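Local coordinates for hypothetical 40.4 kDa protein in PES4-HIS2 intergenic region (Saccharomyces cerevisiae, PDB 1OOT), which carries an SH3 domain, interacts with the actin regulator LAS17 and probably binds actin filaments and phosphatidylinositol lipids, at residues Tyr10-Glu15 and Leu20-Gly25; Ile30-Asp35 and Trp40-Val45. All coordinates share one frame; numbering follows the deposited sequence.

Interaction 1 of 2, residues Tyr10-Glu15 and Leu20-Gly25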
ATOM      1  N   TYR A  10       3.005   0.050   9.234  1.00 11.25           N
ATOM      2  CA  TYR A  10       3.100  -1.362   9.658  1.00 11.27           C
ATOM      3  C   TYR A  10       3.317  -2.192   8.401  1.00 12.48           C
ATOM      4  O   TYR A  10       2.978  -1.782   7.276  1.00 12.77           O
ATOM      5  CB  TYR A  10       1.780  -1.791  10.362  1.00 11.63           C
ATOM      6  CG  TYR A  10       1.635  -1.502  11.839  1.00 11.41           C
ATOM      7  CD1 TYR A  10       2.696  -1.528  12.706  1.00 11.84           C
ATOM      8  CD2 TYR A  10       0.386  -1.225  12.369  1.00 10.12           C
ATOM      9  CE1 TYR A  10       2.529  -1.352  14.037  1.00 10.74           C
ATOM     10  CE2 TYR A  10       0.193  -1.049  13.698  1.00 12.17           C
ATOM     11  CZ  TYR A  10       1.284  -1.050  14.570  1.00 11.06           C
ATOM     12  OH  TYR A  10       1.133  -0.927  15.944  1.00 11.81           O
ATOM     13  N   SER A  11       3.972  -3.326   8.617  1.00 12.88           N
ATOM     14  CA  SER A  11       4.110  -4.334   7.570  1.00 13.43           C
ATOM     15  C   SER A  11       2.796  -4.980   7.190  1.00 12.84           C
ATOM     16  O   SER A  11       1.856  -5.038   7.986  1.00 15.73           O
ATOM     17  CB  SER A  11       5.100  -5.413   7.955  1.00 12.32           C
ATOM     18  OG  SER A  11       6.334  -4.840   8.337  1.00 14.64           O
ATOM     19  N   PHE A  12       2.709  -5.433   5.952  1.00 11.81           N
ATOM     20  CA  PHE A  12       1.509  -6.139   5.485  1.00 12.16           C
ATOM     21  C   PHE A  12       2.014  -7.368   4.747  1.00 13.16           C
ATOM     22  O   PHE A  12       2.718  -7.259   3.744  1.00 13.22           O
ATOM     23  CB  PHE A  12       0.744  -5.206   4.563  1.00 12.35           C
ATOM     24  CG  PHE A  12      -0.447  -5.850   3.906  1.00 12.14           C
ATOM     25  CD1 PHE A  12      -1.422  -6.566   4.635  1.00 14.50           C
ATOM     26  CD2 PHE A  12      -0.600  -5.782   2.551  1.00 12.18           C
ATOM     27  CE1 PHE A  12      -2.530  -7.155   3.989  1.00 14.29           C
ATOM     28  CE2 PHE A  12      -1.690  -6.350   1.921  1.00 12.19           C
ATOM     29  CZ  PHE A  12      -2.637  -7.059   2.616  1.00 12.64           C
ATOM     30  N   ALA A  13       1.606  -8.553   5.208  1.00 15.99           N
ATOM     31  CA  ALA A  13       2.107  -9.786   4.612  1.00 18.75           C
ATOM     32  C   ALA A  13       1.525 -10.042   3.270  1.00 18.04           C
ATOM     33  O   ALA A  13       2.127 -10.715   2.475  1.00 21.17           O
ATOM     34  CB  ALA A  13       1.838 -10.986   5.525  1.00 22.93           C
ATOM     35  N   GLY A  14       0.329  -9.535   2.998  1.00 16.28           N
ATOM     36  CA  GLY A  14      -0.234  -9.627   1.671  1.00 19.21           C
ATOM     37  C   GLY A  14      -0.300 -11.082   1.207  1.00 22.99           C
ATOM     38  O   GLY A  14       0.113 -11.397   0.082  1.00 23.93           O
ATOM     39  N   GLU A  15      -0.888 -11.919   2.052  1.00 27.74           N
ATOM     40  CA  GLU A  15      -0.959 -13.368   1.768  1.00 31.25           C
ATOM     41  C   GLU A  15      -1.957 -13.795   0.662  1.00 30.94           C
ATOM     42  O   GLU A  15      -1.817 -14.898   0.115  1.00 32.72           O
ATOM     43  CB  GLU A  15      -1.267 -14.128   3.065  1.00 38.47           C
ATOM     44  CG  GLU A  15      -0.123 -14.052   4.087  1.00 43.45           C
ATOM     45  CD  GLU A  15      -0.469 -14.635   5.470  1.00 49.70           C
ATOM     46  OE1 GLU A  15      -1.655 -15.021   5.725  1.00 50.38           O
ATOM     47  OE2 GLU A  15       0.466 -14.680   6.329  1.00 52.99           O
ATOM     48  N   LEU A  20      -0.694  -6.546  -2.257  1.00 13.42           N
ATOM     49  CA  LEU A  20       0.660  -6.011  -2.347  1.00 11.63           C
ATOM     50  C   LEU A  20       1.318  -6.138  -0.965  1.00 10.97           C
ATOM     51  O   LEU A  20       0.967  -5.390  -0.067  1.00 13.27           O
ATOM     52  CB  LEU A  20       0.606  -4.542  -2.680  1.00 10.44           C
ATOM     53  CG  LEU A  20       1.970  -3.890  -2.697  1.00 10.85           C
ATOM     54  CD1 LEU A  20       2.796  -4.428  -3.833  1.00 12.95           C
ATOM     55  CD2 LEU A  20       1.870  -2.343  -2.729  1.00 12.00           C
ATOM     56  N   PRO A  21       2.265  -7.071  -0.761  1.00 12.22           N
ATOM     57  CA  PRO A  21       3.001  -7.129   0.500  1.00 12.82           C
ATOM     58  C   PRO A  21       4.022  -5.976   0.601  1.00 12.45           C
ATOM     59  O   PRO A  21       4.479  -5.453  -0.423  1.00 14.14           O
ATOM     60  CB  PRO A  21       3.762  -8.461   0.429  1.00 16.15           C
ATOM     61  CG  PRO A  21       3.804  -8.817  -0.984  1.00 18.61           C
ATOM     62  CD  PRO A  21       2.772  -8.055  -1.737  1.00 15.69           C
ATOM     63  N   PHE A  22       4.307  -5.571   1.834  1.00  9.65           N
ATOM     64  CA  PHE A  22       5.359  -4.624   2.090  1.00 10.58           C
ATOM     65  C   PHE A  22       5.772  -4.681   3.559  1.00 10.44           C
ATOM     66  O   PHE A  22       5.097  -5.230   4.417  1.00 12.36           O
ATOM     67  CB  PHE A  22       4.918  -3.193   1.669  1.00 11.02           C
ATOM     68  CG  PHE A  22       3.629  -2.722   2.210  1.00 10.19           C
ATOM     69  CD1 PHE A  22       3.492  -2.365   3.509  1.00 11.26           C
ATOM     70  CD2 PHE A  22       2.501  -2.744   1.404  1.00 11.68           C
ATOM     71  CE1 PHE A  22       2.279  -1.903   4.001  1.00 12.38           C
ATOM     72  CE2 PHE A  22       1.302  -2.219   1.881  1.00 12.18           C
ATOM     73  CZ  PHE A  22       1.202  -1.849   3.194  1.00 11.12           C
ATOM     74  N   ARG A  23       6.905  -4.040   3.847  1.00 11.76           N
ATOM     75  CA  ARG A  23       7.405  -3.974   5.192  1.00 13.22           C
ATOM     76  C   ARG A  23       7.289  -2.570   5.699  1.00 12.34           C
ATOM     77  O   ARG A  23       7.360  -1.605   4.928  1.00 13.30           O
ATOM     78  CB  ARG A  23       8.873  -4.411   5.235  1.00 18.81           C
ATOM     79  CG  ARG A  23       9.045  -5.871   4.919  1.00 26.66           C
ATOM     80  CD  ARG A  23       8.394  -6.867   5.961  1.00 35.83           C
ATOM     81  NE  ARG A  23       8.985  -6.652   7.297  1.00 42.76           N
ATOM     82  CZ  ARG A  23       8.731  -7.378   8.377  1.00 48.36           C
ATOM     83  NH1 ARG A  23       7.845  -8.381   8.333  1.00 51.97           N
ATOM     84  NH2 ARG A  23       9.361  -7.086   9.521  1.00 51.12           N
ATOM     85  N   LYS A  24       7.160  -2.457   7.005  1.00 12.75           N
ATOM     86  CA  LYS A  24       7.174  -1.188   7.672  1.00 13.25           C
ATOM     87  C   LYS A  24       8.361  -0.390   7.176  1.00 13.26           C
ATOM     88  O   LYS A  24       9.473  -0.868   7.138  1.00 14.96           O
ATOM     89  CB  LYS A  24       7.269  -1.388   9.191  1.00 13.03           C
ATOM     90  CG  LYS A  24       7.425  -0.118   9.999  1.00 14.56           C
ATOM     91  CD  LYS A  24       7.376  -0.400  11.516  1.00 17.43           C
ATOM     92  CE  LYS A  24       7.796   0.901  12.218  1.00 22.78           C
ATOM     93  NZ  LYS A  24       8.118   0.797  13.633  1.00 30.75           N
ATOM     94  N   GLY A  25       8.081   0.855   6.837  1.00 12.66           N
ATOM     95  CA  GLY A  25       9.091   1.775   6.331  1.00 13.79           C
ATOM     96  C   GLY A  25       9.199   1.854   4.822  1.00 13.30           C
ATOM     97  O   GLY A  25       9.792   2.812   4.279  1.00 15.50           O
TER
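Phe12 and Phe22 pair across the two arms of the RT loop of this SH3 domain, the long excursion between strands 5-8 and 27-30. They form a single antiparallel, hydrogen-bonded pair: Phe12 N donates to Phe22 O at 2.8 Å, and Phe22 N returns a bond to Phe12 O at 3.0 Å. Between the side chains, Phe12 CB sits over one face of the Phe22 ring, 3.8 Å from its centroid, while the two rings are inclined at 51° and meet obliquely. At the edge of the Phe22 ring, Tyr10 O lies in plane, 3.4 Å from CE1. Phe22 reaches this place with CG between its backbone N and carbonyl carbon (chi1 52°), which turns the ring against Phe12 CB and the Tyr10 carbonyl of the other arm; Phe52 and Ile28 also touch it. Replacing Phe22 by an alanine would remove the ring, and Phe12 CB would probably lose the face it rests on, with a gap opening beside Phe52 and Ile28. The Phe12 ring has Gly14 N over the centre of one face and itself packs on Phe52 and Pro53 of strand 48-53. Further along the loop, Arg23 bends at chi2 and chi3, bringing one face of its guanidinium over Ser11 OG, while its backbone N is held by Asp26. The same hydroxyl oxygen accepts a nearly straight bond from Lys24 N, at 2.9 Å and 163°.

Interaction 2 of 2, residues Ile30-Asp35 and Trp40-Val45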
ATOM      1  N   ILE A  30       1.499   4.979  -5.082  0.50 12.29           N
ATOM      2  CA  ILE A  30       0.047   4.823  -5.124  0.50 11.82           C
ATOM      3  C   ILE A  30      -0.387   4.922  -6.589  0.50 12.56           C
ATOM      4  O   ILE A  30      -0.051   5.863  -7.322  0.50 14.67           O
ATOM      5  CB  ILE A  30      -0.637   5.907  -4.286  0.50 10.95           C
ATOM      6  CG1 ILE A  30      -0.207   5.864  -2.826  0.50 11.86           C
ATOM      7  CG2 ILE A  30      -2.165   5.810  -4.413  0.50 11.12           C
ATOM      8  CD1 ILE A  30      -0.402   4.560  -2.069  0.50 13.01           C
ATOM      9  N   LEU A  31      -1.101   3.906  -7.031  1.00 13.04           N
ATOM     10  CA  LEU A  31      -1.658   3.866  -8.372  1.00 14.24           C
ATOM     11  C   LEU A  31      -3.151   4.168  -8.412  1.00 14.55           C
ATOM     12  O   LEU A  31      -3.644   4.668  -9.416  1.00 15.68           O
ATOM     13  CB  LEU A  31      -1.411   2.506  -8.943  1.00 14.00           C
ATOM     14  CG  LEU A  31       0.042   2.044  -9.030  1.00 15.77           C
ATOM     15  CD1 LEU A  31       0.184   0.604  -9.418  1.00 17.43           C
ATOM     16  CD2 LEU A  31       0.897   2.981  -9.926  1.00 17.98           C
ATOM     17  N   LYS A  32      -3.850   3.899  -7.313  1.00 13.41           N
ATOM     18  CA  LYS A  32      -5.266   4.256  -7.200  1.00 13.36           C
ATOM     19  C   LYS A  32      -5.574   4.453  -5.753  1.00 13.01           C
ATOM     20  O   LYS A  32      -5.219   3.606  -4.901  1.00 14.00           O
ATOM     21  CB  LYS A  32      -6.108   3.068  -7.761  1.00 17.77           C
ATOM     22  CG  LYS A  32      -7.630   3.185  -7.588  1.00 23.36           C
ATOM     23  CD  LYS A  32      -8.256   4.288  -8.311  1.00 26.98           C
ATOM     24  CE  LYS A  32      -9.864   4.347  -8.119  1.00 26.64           C
ATOM     25  NZ  LYS A  32     -10.430   4.566  -6.627  1.00 21.26           N
ATOM     26  N   LYS A  33      -6.237   5.564  -5.440  1.00 14.86           N
ATOM     27  CA  LYS A  33      -6.710   5.777  -4.096  1.00 15.36           C
ATOM     28  C   LYS A  33      -8.190   6.105  -4.115  1.00 14.97           C
ATOM     29  O   LYS A  33      -8.721   6.509  -5.150  1.00 19.37           O
ATOM     30  CB  LYS A  33      -5.898   6.806  -3.344  1.00 19.71           C
ATOM     31  CG  LYS A  33      -5.812   8.120  -3.976  1.00 22.56           C
ATOM     32  CD  LYS A  33      -4.979   9.083  -3.107  1.00 26.02           C
ATOM     33  CE  LYS A  33      -5.620   9.404  -1.759  1.00 31.84           C
ATOM     34  NZ  LYS A  33      -7.016  10.067  -1.836  1.00 36.70           N
ATOM     35  N   SER A  34      -8.826   5.950  -2.971  1.00 14.74           N
ATOM     36  CA  SER A  34     -10.216   6.340  -2.782  1.00 14.67           C
ATOM     37  C   SER A  34     -10.277   7.470  -1.822  1.00 14.08           C
ATOM     38  O   SER A  34      -9.242   7.975  -1.400  1.00 17.03           O
ATOM     39  CB  SER A  34     -10.928   5.174  -2.160  1.00 13.70           C
ATOM     40  OG  SER A  34     -10.561   5.056  -0.796  1.00 13.11           O
ATOM     41  N   ASP A  35     -11.500   7.909  -1.475  1.00 15.51           N
ATOM     42  CA  ASP A  35     -11.736   8.996  -0.536  1.00 17.32           C
ATOM     43  C   ASP A  35     -11.662   8.612   0.930  1.00 17.86           C
ATOM     44  O   ASP A  35     -11.838   9.461   1.789  1.00 21.96           O
ATOM     45  CB  ASP A  35     -13.068   9.691  -0.800  1.00 19.80           C
ATOM     46  CG  ASP A  35     -13.145  10.241  -2.184  1.00 28.52           C
ATOM     47  OD1 ASP A  35     -12.112  10.744  -2.687  1.00 29.69           O
ATOM     48  OD2 ASP A  35     -14.175  10.164  -2.870  1.00 35.27           O
ATOM     49  N   TRP A  40      -9.129  -0.291   0.560  0.50 10.60           N
ATOM     50  CA  TRP A  40      -7.947  -0.886   0.026  0.50  9.55           C
ATOM     51  C   TRP A  40      -7.586  -0.038  -1.179  0.50 10.99           C
ATOM     52  O   TRP A  40      -8.447   0.321  -1.967  0.50 11.57           O
ATOM     53  CB  TRP A  40      -8.240  -2.341  -0.289  0.50 10.34           C
ATOM     54  CG  TRP A  40      -8.297  -3.170   0.951  0.50  9.75           C
ATOM     55  CD1 TRP A  40      -9.156  -3.023   1.985  0.50 13.20           C
ATOM     56  CD2 TRP A  40      -7.458  -4.260   1.283  0.50  9.89           C
ATOM     57  NE1 TRP A  40      -8.901  -3.960   2.955  0.50 14.59           N
ATOM     58  CE2 TRP A  40      -7.836  -4.718   2.555  0.50 12.32           C
ATOM     59  CE3 TRP A  40      -6.383  -4.873   0.662  0.50  9.28           C
ATOM     60  CZ2 TRP A  40      -7.250  -5.823   3.163  0.50 11.79           C
ATOM     61  CZ3 TRP A  40      -5.787  -5.940   1.280  0.50 10.69           C
ATOM     62  CH2 TRP A  40      -6.203  -6.385   2.541  0.50  9.20           C
ATOM     63  N   TRP A  41      -6.321   0.387  -1.220  1.00 10.79           N
ATOM     64  CA  TRP A  41      -5.770   1.166  -2.295  1.00 11.08           C
ATOM     65  C   TRP A  41      -4.870   0.270  -3.133  1.00  9.97           C
ATOM     66  O   TRP A  41      -4.593  -0.865  -2.758  1.00 11.24           O
ATOM     67  CB  TRP A  41      -4.995   2.380  -1.742  1.00 11.52           C
ATOM     68  CG  TRP A  41      -5.863   3.416  -1.097  1.00 10.93           C
ATOM     69  CD1 TRP A  41      -7.225   3.452  -0.994  1.00 10.54           C
ATOM     70  CD2 TRP A  41      -5.395   4.615  -0.498  1.00 11.44           C
ATOM     71  NE1 TRP A  41      -7.617   4.597  -0.350  1.00 11.64           N
ATOM     72  CE2 TRP A  41      -6.510   5.323  -0.016  1.00 10.35           C
ATOM     73  CE3 TRP A  41      -4.111   5.141  -0.279  1.00 13.81           C
ATOM     74  CZ2 TRP A  41      -6.391   6.541   0.625  1.00 14.52           C
ATOM     75  CZ3 TRP A  41      -3.999   6.336   0.417  1.00 16.10           C
ATOM     76  CH2 TRP A  41      -5.128   7.018   0.854  1.00 16.54           C
ATOM     77  N   THR A  42      -4.489   0.774  -4.302  1.00 11.39           N
ATOM     78  CA  THR A  42      -3.663   0.043  -5.247  1.00 10.29           C
ATOM     79  C   THR A  42      -2.313   0.694  -5.342  1.00 11.15           C
ATOM     80  O   THR A  42      -2.217   1.911  -5.434  1.00 12.01           O
ATOM     81  CB  THR A  42      -4.261  -0.005  -6.629  1.00 12.33           C
ATOM     82  OG1 THR A  42      -5.638  -0.433  -6.554  1.00 14.56           O
ATOM     83  CG2 THR A  42      -3.562  -1.007  -7.543  1.00 16.45           C
ATOM     84  N   GLY A  43      -1.269  -0.113  -5.291  1.00 10.72           N
ATOM     85  CA  GLY A  43       0.087   0.425  -5.311  1.00 11.54           C
ATOM     86  C   GLY A  43       1.130  -0.545  -5.805  1.00 12.10           C
ATOM     87  O   GLY A  43       0.798  -1.633  -6.242  1.00 12.27           O
ATOM     88  N   ARG A  44       2.395  -0.105  -5.746  1.00 11.34           N
ATOM     89  CA  ARG A  44       3.479  -0.977  -6.114  1.00 11.53           C
ATOM     90  C   ARG A  44       4.694  -0.635  -5.293  1.00 10.85           C
ATOM     91  O   ARG A  44       4.898   0.538  -4.897  1.00 11.97           O
ATOM     92  CB  ARG A  44       3.799  -0.824  -7.584  1.00 11.47           C
ATOM     93  CG  ARG A  44       4.228   0.550  -8.018  1.00 11.38           C
ATOM     94  CD  ARG A  44       4.392   0.652  -9.540  1.00 12.89           C
ATOM     95  NE  ARG A  44       5.034   1.915  -9.888  1.00 15.75           N
ATOM     96  CZ  ARG A  44       4.819   2.630 -10.974  1.00 15.98           C
ATOM     97  NH1 ARG A  44       3.957   2.232 -11.869  1.00 19.96           N
ATOM     98  NH2 ARG A  44       5.509   3.771 -11.149  1.00 18.82           N
ATOM     99  N   VAL A  45       5.481  -1.685  -5.029  1.00 10.29           N
ATOM    100  CA  VAL A  45       6.786  -1.552  -4.388  1.00 10.45           C
ATOM    101  C   VAL A  45       7.463  -2.886  -4.518  1.00  9.74           C
ATOM    102  O   VAL A  45       6.828  -3.912  -4.588  1.00 12.63           O
ATOM    103  CB  VAL A  45       6.656  -1.078  -2.913  1.00 12.07           C
ATOM    104  CG1 VAL A  45       5.996  -2.132  -2.003  1.00 15.38           C
ATOM    105  CG2 VAL A  45       8.022  -0.688  -2.326  1.00 12.02           C
TER
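A classic beta bulge marks this antiparallel pairing, in which the chain leaving strand 27-30 runs beside strand 40-45 at the base of the n-Src loop of the SH3 fold. Leu31 N and Lys32 N both donate to Thr42 O, at 2.8 Å and 3.2 Å, approaching it from the same face of the carbonyl plane. Thr42 N answers with an almost linear bond to Lys32 O (3.0 Å), and the Lys32 CB methylene lies against the threonine side chain. Beyond the bulge the indole of Trp41 is gripped on a face and at an edge. Lys33 CB stands over the centre of its six-membered ring, 3.7 Å from the centroid, and the bend at chi3 (-65°) brings Lys33 CE to 3.6 Å from Trp41 CH2. A further bend at chi4 turns Lys33 NZ to a hydrogen bond with Ser34 O. In the ring plane, Trp41 NE1 donates to Ser34 OG at 3.0 Å; that hydroxyl oxygen is also bonded to Asp39 and to the backbone N of Ser36, which probably help to fix it for the indole. At the other end, Leu31 CD2 meets one face of the Arg44 guanidinium. Strand 40-45 lies between strands 27-30 and 48-53: Trp41 and Gly43 make backbone bonds to Phe52 and Gly50 on one side, and Arg44 pairs with Thr29 on the other.

How the interactions relate
Interaction 1 closes the RT loop on itself at the surface, while interaction 2, partly buried, couples a loop to a strand within the sheet; their centres are about 14 Å apart, on opposite sides of the chain's centre. Both turn on a backbone pairing, but the first adds aromatic side chains on a loop folded on itself, the second a buried tryptophan whose N-H is met by a hydroxyl at the sheet margin. They meet directly: Leu20 CD2 packs 3.6 Å from Gly43 C, Phe22 touches Val45, and Phe12 packs on one conformer of Trp40. Phe52 of strand 48-53 joins them further, touching Phe12 and Phe22 from interaction 1 and Ile30 and Trp41 from interaction 2.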